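Local coordinates for mevalonate kinase, putative (Leishmania major, PDB 2HFS), which probably phosphorylates (R)-mevalonate with ATP to give (R)-5-phosphomevalonate, an early step of isoprenoid and sterol biosynthesis, at residues T153-A161 with Y170-F179. Sequence-based numbering, arbitrary orientation.
Sequences TPSGADNTA and YRRQNGKSVF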
loop_
_atom_site.group_PDB
_atom_site.type_symbol
_atom_site.label_atom_id
_atom_site.label_comp_id
_atom_site.label_asym_id
_atom_site.label_seq_id
_atom_site.Cartn_x
_atom_site.Cartn_y
_atom_site.Cartn_z
ATOM N N THR A 153 -10.969 5.825 -6.041
ATOM C CA THR A 153 -11.705 5.830 -4.761
ATOM C C THR A 153 -11.142 4.794 -3.777
ATOM O O THR A 153 -10.691 3.722 -4.201
ATOM N N PRO A 154 -11.163 5.107 -2.475
ATOM C CA PRO A 154 -10.650 4.190 -1.448
ATOM C C PRO A 154 -11.550 2.976 -1.182
ATOM O O PRO A 154 -12.717 3.119 -0.778
ATOM C CB PRO A 154 -10.544 5.085 -0.195
ATOM C CG PRO A 154 -10.679 6.492 -0.719
ATOM C CD PRO A 154 -11.633 6.370 -1.872
ATOM N N SER A 155 -10.989 1.791 -1.412
ATOM C CA SER A 155 -11.629 0.522 -1.077
ATOM C C SER A 155 -11.517 0.263 0.424
ATOM O O SER A 155 -12.382 -0.376 1.021
ATOM C CB SER A 155 -10.944 -0.617 -1.827
ATOM O OG SER A 155 -9.562 -0.659 -1.517
ATOM N N GLY A 156 -10.438 0.766 1.014
ATOM C CA GLY A 156 -10.143 0.542 2.420
ATOM C C GLY A 156 -8.829 -0.182 2.681
ATOM O O GLY A 156 -8.278 -0.084 3.784
ATOM N N ALA A 157 -8.320 -0.906 1.685
ATOM C CA ALA A 157 -7.130 -1.738 1.896
ATOM C C ALA A 157 -5.876 -0.940 2.205
ATOM O O ALA A 157 -5.015 -1.420 2.936
ATOM C CB ALA A 157 -6.887 -2.699 0.730
ATOM N N ASP A 158 -5.769 0.272 1.664
ATOM C CA ASP A 158 -4.557 1.055 1.893
ATOM C C ASP A 158 -4.504 1.585 3.327
ATOM O O ASP A 158 -3.500 1.408 4.009
ATOM C CB ASP A 158 -4.417 2.196 0.885
ATOM C CG ASP A 158 -4.133 1.711 -0.525
ATOM O OD1 ASP A 158 -4.247 0.479 -0.812
ATOM O OD2 ASP A 158 -3.793 2.514 -1.427
ATOM N N ASN A 159 -5.588 2.219 3.778
ATOM C CA ASN A 159 -5.660 2.705 5.155
ATOM C C ASN A 159 -5.581 1.585 6.178
ATOM O O ASN A 159 -4.951 1.738 7.224
ATOM C CB ASN A 159 -6.866 3.621 5.423
ATOM C CG ASN A 159 -8.169 3.088 4.867
ATOM O OD1 ASN A 159 -8.502 3.314 3.691
ATOM N ND2 ASN A 159 -8.955 2.433 5.721
ATOM N N THR A 160 -6.198 0.452 5.873
ATOM C CA THR A 160 -6.210 -0.641 6.831
ATOM C C THR A 160 -4.786 -1.211 6.996
ATOM O O THR A 160 -4.328 -1.461 8.117
ATOM C CB THR A 160 -7.241 -1.720 6.405
ATOM O OG1 THR A 160 -8.567 -1.154 6.410
ATOM C CG2 THR A 160 -7.337 -2.805 7.470
ATOM N N ALA A 161 -4.068 -1.403 5.890
ATOM C CA ALA A 161 -2.675 -1.844 5.962
ATOM C C ALA A 161 -1.798 -0.804 6.677
ATOM O O ALA A 161 -0.954 -1.143 7.511
ATOM C CB ALA A 161 -2.123 -2.088 4.539
ATOM N N TYR A 170 -8.295 -9.510 2.693
ATOM C CA TYR A 170 -9.143 -8.431 2.194
ATOM C C TYR A 170 -10.153 -8.991 1.212
ATOM O O TYR A 170 -9.786 -9.617 0.218
ATOM C CB TYR A 170 -8.240 -7.355 1.561
ATOM C CG TYR A 170 -8.783 -6.426 0.466
ATOM C CD1 TYR A 170 -7.965 -6.078 -0.610
ATOM C CD2 TYR A 170 -10.054 -5.851 0.532
ATOM C CE1 TYR A 170 -8.394 -5.219 -1.605
ATOM C CE2 TYR A 170 -10.500 -4.976 -0.466
ATOM C CZ TYR A 170 -9.658 -4.668 -1.531
ATOM O OH TYR A 170 -10.053 -3.815 -2.543
ATOM N N ARG A 171 -11.433 -8.808 1.524
ATOM C CA ARG A 171 -12.496 -9.258 0.624
ATOM C C ARG A 171 -13.743 -8.388 0.702
ATOM O O ARG A 171 -14.051 -7.813 1.747
ATOM C CB ARG A 171 -12.844 -10.734 0.865
ATOM C CG ARG A 171 -13.390 -11.066 2.237
ATOM C CD ARG A 171 -13.836 -12.512 2.375
ATOM N NE ARG A 171 -15.060 -12.778 1.622
ATOM C CZ ARG A 171 -15.503 -13.989 1.294
ATOM N NH1 ARG A 171 -14.821 -15.076 1.636
ATOM N NH2 ARG A 171 -16.629 -14.113 0.605
ATOM N N ARG A 172 -14.447 -8.290 -0.420
ATOM C CA ARG A 172 -15.765 -7.670 -0.453
ATOM C C ARG A 172 -16.838 -8.644 0.062
ATOM O O ARG A 172 -17.344 -9.486 -0.688
ATOM C CB ARG A 172 -16.086 -7.168 -1.861
ATOM C CG ARG A 172 -15.807 -5.690 -2.062
ATOM C CD ARG A 172 -14.465 -5.357 -2.666
ATOM N NE ARG A 172 -14.529 -4.100 -3.413
ATOM C CZ ARG A 172 -13.491 -3.521 -4.006
ATOM N NH1 ARG A 172 -12.285 -4.074 -3.943
ATOM N NH2 ARG A 172 -13.657 -2.381 -4.665
ATOM N N GLN A 173 -17.147 -8.507 1.353
ATOM C CA GLN A 173 -18.050 -9.382 2.111
ATOM C C GLN A 173 -18.803 -8.532 3.153
ATOM O O GLN A 173 -18.188 -7.718 3.839
ATOM C CB GLN A 173 -17.229 -10.469 2.824
ATOM C CG GLN A 173 -17.968 -11.302 3.892
ATOM C CD GLN A 173 -18.392 -12.681 3.399
ATOM O OE1 GLN A 173 -18.433 -12.934 2.196
ATOM N NE2 GLN A 173 -18.712 -13.575 4.333
ATOM N N ASN A 174 -20.125 -8.665 3.264
ATOM C CA ASN A 174 -20.961 -9.404 2.330
ATOM C C ASN A 174 -21.181 -8.533 1.108
ATOM O O ASN A 174 -21.359 -9.034 -0.007
ATOM C CB ASN A 174 -22.312 -9.732 2.974
ATOM C CG ASN A 174 -22.175 -10.442 4.311
ATOM O OD1 ASN A 174 -21.407 -10.021 5.180
ATOM N ND2 ASN A 174 -22.931 -11.519 4.487
ATOM N N GLY A 175 -21.161 -7.220 1.343
ATOM C CA GLY A 175 -21.305 -6.210 0.303
ATOM C C GLY A 175 -20.481 -4.973 0.605
ATOM O O GLY A 175 -20.765 -3.881 0.089
ATOM N N LYS A 176 -19.470 -5.142 1.454
ATOM C CA LYS A 176 -18.463 -4.111 1.703
ATOM C C LYS A 176 -17.093 -4.751 1.896
ATOM O O LYS A 176 -16.979 -5.974 1.953
ATOM C CB LYS A 176 -18.832 -3.242 2.914
ATOM C CG LYS A 176 -18.667 -3.906 4.286
ATOM C CD LYS A 176 -18.117 -2.901 5.299
ATOM C CE LYS A 176 -18.365 -3.324 6.749
ATOM N NZ LYS A 176 -19.672 -2.828 7.286
ATOM N N SER A 177 -16.058 -3.922 1.990
ATOM C CA SER A 177 -14.714 -4.402 2.293
ATOM C C SER A 177 -14.656 -4.961 3.712
ATOM O O SER A 177 -15.107 -4.315 4.663
ATOM C CB SER A 177 -13.691 -3.278 2.109
ATOM O OG SER A 177 -13.585 -2.914 0.739
ATOM N N VAL A 178 -14.134 -6.182 3.828
ATOM C CA VAL A 178 -13.954 -6.863 5.112
ATOM C C VAL A 178 -12.484 -7.250 5.252
ATOM O O VAL A 178 -11.893 -7.791 4.311
ATOM C CB VAL A 178 -14.887 -8.109 5.236
ATOM C CG1 VAL A 178 -14.297 -9.184 6.155
ATOM C CG2 VAL A 178 -16.254 -7.689 5.732
ATOM N N PHE A 179 -11.908 -6.938 6.413
ATOM C CA PHE A 179 -10.494 -7.176 6.690
ATOM C C PHE A 179 -10.258 -7.977 7.970
ATOM O O PHE A 179 -10.875 -7.718 8.998
ATOM C CB PHE A 179 -9.739 -5.846 6.789
ATOM C CG PHE A 179 -9.880 -4.964 5.575
ATOM C CD1 PHE A 179 -10.791 -3.914 5.565
ATOM C CD2 PHE A 179 -9.082 -5.173 4.447
ATOM C CE1 PHE A 179 -10.922 -3.092 4.454
ATOM C CE2 PHE A 179 -9.207 -4.357 3.332
ATOM C CZ PHE A 179 -10.127 -3.319 3.329
HETATM O O HOH W 1 -7.547 -2.236 -2.813
#
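Thr160 lies over one face of the Phe179 ring in a CH-pi contact. Its CB sits 4.2 Å from the ring centroid, 6° off the normal. OG1 and CG2 both reach the same ring. CG2 is anti to the backbone N (chi1 -63° for OG1), which places OG1 beside that N. From there OG1 gives a hydrogen bond of 2.9 Å to Gly156 O. That oxygen also accepts from Thr160 N, so two donors of one residue grip it. Asn140, on helix 136-146, bonds to OG1 as well.

Phe179 CZ reaches the start of the helix, 3.4 Å from Ala157 N. Gly156 is the N-cap residue, and its positive phi suits glycine. Ala157 CB meets Phe179 at CE2 and covers a face of Tyr170, 3.9 Å from the Tyr170 ring centroid. Val38 and Ala36 of strand 36-52 also pack on Tyr170.

Ser177 OG gives the direct hydrogen bond between the segments, 2.8 Å to Ser155 O, tilted 35° from the carbonyl plane. One water bridges Ser155 OG and Tyr170 OH. The Ser155 CB lies over a face of the Arg172 guanidinium.

The contact seats the N-terminus of helix 157-164 on the hairpin of strands 166-172 and 177-182, in the GHMP kinase fold. Ring packing of CH-pi character carries most of the join, with Thr160 OG1 satisfied by its own bonds; Ser177 OG and the water tie Ser155 to the hairpin.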